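Local coordinates for protein purine nucleoside phosphorylase (Bacillus licheniformis, PDB 6DZD) that probably cleaves adenosine, inosine and methylthioadenosine with phosphate, releasing the free purine base, and probably also deaminates adenosine, at residues Phe213-Ile216 with Glu220-Leu223. Numbering follows the deposited sequence.
Sequences FLTI and EYRL. With K (potassium ion), chain D.
Leu-214 and Arg-222 face each other as the antiparallel hydrogen-bonded pair, in which Leu-214 N donates to Arg-222 O and Arg-222 N to Leu-214 O, both at 3.0 Å. A third backbone bond runs from Ile-216 N to Glu-220 O, where the chain turns a corner. Phe-213 with Leu-223 and Thr-215 with Tyr-221 are the non-hydrogen-bonded pairs. This is a β-hairpin; strand 192-193 pairs with the other edge of 220-223 to make a small three-stranded antiparallel sheet, and helix 195-201 packs against the face carrying Phe-213, Tyr-221 and Leu-223. On that face Thr-215 and Tyr-221 lie alongside one another. With CG anti to its carbonyl carbon (chi1 -50°), Tyr-221 brings a ring edge to Thr-215, CE1 lying 3.4 Å from OG1, while its hydroxyl hydrogen-bonds Asp-195. Cutting this side chain back to an alanine would probably leave Asp-195 without that bond and Thr-215 without its aromatic neighbour. Phe-213 CB meets Leu-223 CD1 at 4.0 Å. On the other face, Leu-214 CG rests 3.9 Å from Arg-222 CB. Ile-216 CD1 reaches the guanidinium obliquely, 3.5 Å from Arg-222 NH2. Arg-222 NH1 bonds the carbonyl of Ser-188, beside the zinc ligands Cys-189 and Cys-190. Potassium is bound by Phe-213 O at 2.6 Å, together with the carbonyl oxygen of Asp-210.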
loop_
_atom_site.group_PDB
_atom_site.type_symbol
_atom_site.label_atom_id
_atom_site.label_comp_id
_atom_site.label_asym_id
_atom_site.label_seq_id
_atom_site.Cartn_x
_atom_site.Cartn_y
_atom_site.Cartn_z
ATOM N N PHE A 213 0.474 -20.375 3.105
ATOM C CA PHE A 213 1.830 -20.769 2.773
ATOM C C PHE A 213 1.910 -22.279 2.629
ATOM O O PHE A 213 1.114 -23.018 3.214
ATOM C CB PHE A 213 2.853 -20.263 3.808
ATOM C CG PHE A 213 2.549 -20.647 5.230
ATOM C CD1 PHE A 213 2.844 -21.918 5.701
ATOM C CD2 PHE A 213 2.011 -19.717 6.117
ATOM C CE1 PHE A 213 2.580 -22.270 7.021
ATOM C CE2 PHE A 213 1.755 -20.058 7.429
ATOM C CZ PHE A 213 2.039 -21.339 7.881
ATOM N N LEU A 214 2.874 -22.733 1.827
ATOM C CA LEU A 214 3.175 -24.152 1.703
ATOM C C LEU A 214 4.681 -24.331 1.813
ATOM O O LEU A 214 5.446 -23.357 1.841
ATOM C CB LEU A 214 2.656 -24.753 0.386
ATOM C CG LEU A 214 3.233 -24.245 -0.947
ATOM C CD1 LEU A 214 4.522 -24.989 -1.388
ATOM C CD2 LEU A 214 2.147 -24.360 -2.020
ATOM N N THR A 215 5.085 -25.597 1.873
ATOM C CA THR A 215 6.478 -26.017 1.993
ATOM C C THR A 215 6.943 -26.578 0.653
ATOM O O THR A 215 6.398 -27.579 0.175
ATOM C CB THR A 215 6.644 -27.079 3.090
ATOM O OG1 THR A 215 6.311 -26.529 4.374
ATOM C CG2 THR A 215 8.076 -27.613 3.118
ATOM N N ILE A 216 7.920 -25.922 0.032
ATOM C CA ILE A 216 8.571 -26.503 -1.142
ATOM C C ILE A 216 9.514 -27.627 -0.711
ATOM O O ILE A 216 9.390 -28.790 -1.132
ATOM C CB ILE A 216 9.310 -25.406 -1.926
ATOM C CG1 ILE A 216 8.311 -24.303 -2.322
ATOM C CG2 ILE A 216 10.008 -25.999 -3.137
ATOM C CD1 ILE A 216 8.918 -22.960 -2.634
ATOM N N GLU A 220 12.202 -23.866 3.044
ATOM C CA GLU A 220 11.760 -22.936 2.011
ATOM C C GLU A 220 10.257 -23.023 1.837
ATOM O O GLU A 220 9.703 -24.113 1.661
ATOM C CB GLU A 220 12.428 -23.179 0.663
ATOM C CG GLU A 220 12.352 -21.936 -0.213
ATOM C CD GLU A 220 13.260 -22.010 -1.420
ATOM O OE1 GLU A 220 13.716 -23.133 -1.743
ATOM O OE2 GLU A 220 13.546 -20.941 -2.015
ATOM N N TYR A 221 9.614 -21.870 1.854
ATOM C CA TYR A 221 8.172 -21.794 1.893
ATOM C C TYR A 221 7.695 -20.769 0.880
ATOM O O TYR A 221 8.282 -19.696 0.742
ATOM C CB TYR A 221 7.682 -21.398 3.294
ATOM C CG TYR A 221 8.266 -22.208 4.432
ATOM C CD1 TYR A 221 7.668 -23.392 4.828
ATOM C CD2 TYR A 221 9.407 -21.787 5.106
ATOM C CE1 TYR A 221 8.179 -24.131 5.846
ATOM C CE2 TYR A 221 9.933 -22.534 6.137
ATOM C CZ TYR A 221 9.305 -23.703 6.498
ATOM O OH TYR A 221 9.783 -24.473 7.520
ATOM N N ARG A 222 6.599 -21.096 0.212
ATOM C CA ARG A 222 5.878 -20.178 -0.652
ATOM C C ARG A 222 4.844 -19.471 0.210
ATOM O O ARG A 222 4.187 -20.105 1.037
ATOM C CB ARG A 222 5.194 -20.969 -1.762
ATOM C CG ARG A 222 5.033 -20.260 -3.051
ATOM C CD ARG A 222 5.056 -21.247 -4.216
ATOM N NE ARG A 222 6.416 -21.583 -4.649
ATOM C CZ ARG A 222 7.276 -20.746 -5.242
ATOM N NH1 ARG A 222 6.960 -19.474 -5.476
ATOM N NH2 ARG A 222 8.469 -21.184 -5.607
ATOM N N LEU A 223 4.687 -18.165 0.010
ATOM C CA LEU A 223 3.866 -17.353 0.903
ATOM C C LEU A 223 3.075 -16.325 0.106
ATOM O O LEU A 223 3.652 -15.596 -0.704
ATOM C CB LEU A 223 4.747 -16.659 1.951
ATOM C CG LEU A 223 4.099 -15.642 2.895
ATOM C CD1 LEU A 223 2.932 -16.284 3.618
ATOM C CD2 LEU A 223 5.137 -15.095 3.860
HETATM K K K D . -0.133 -25.105 4.131
#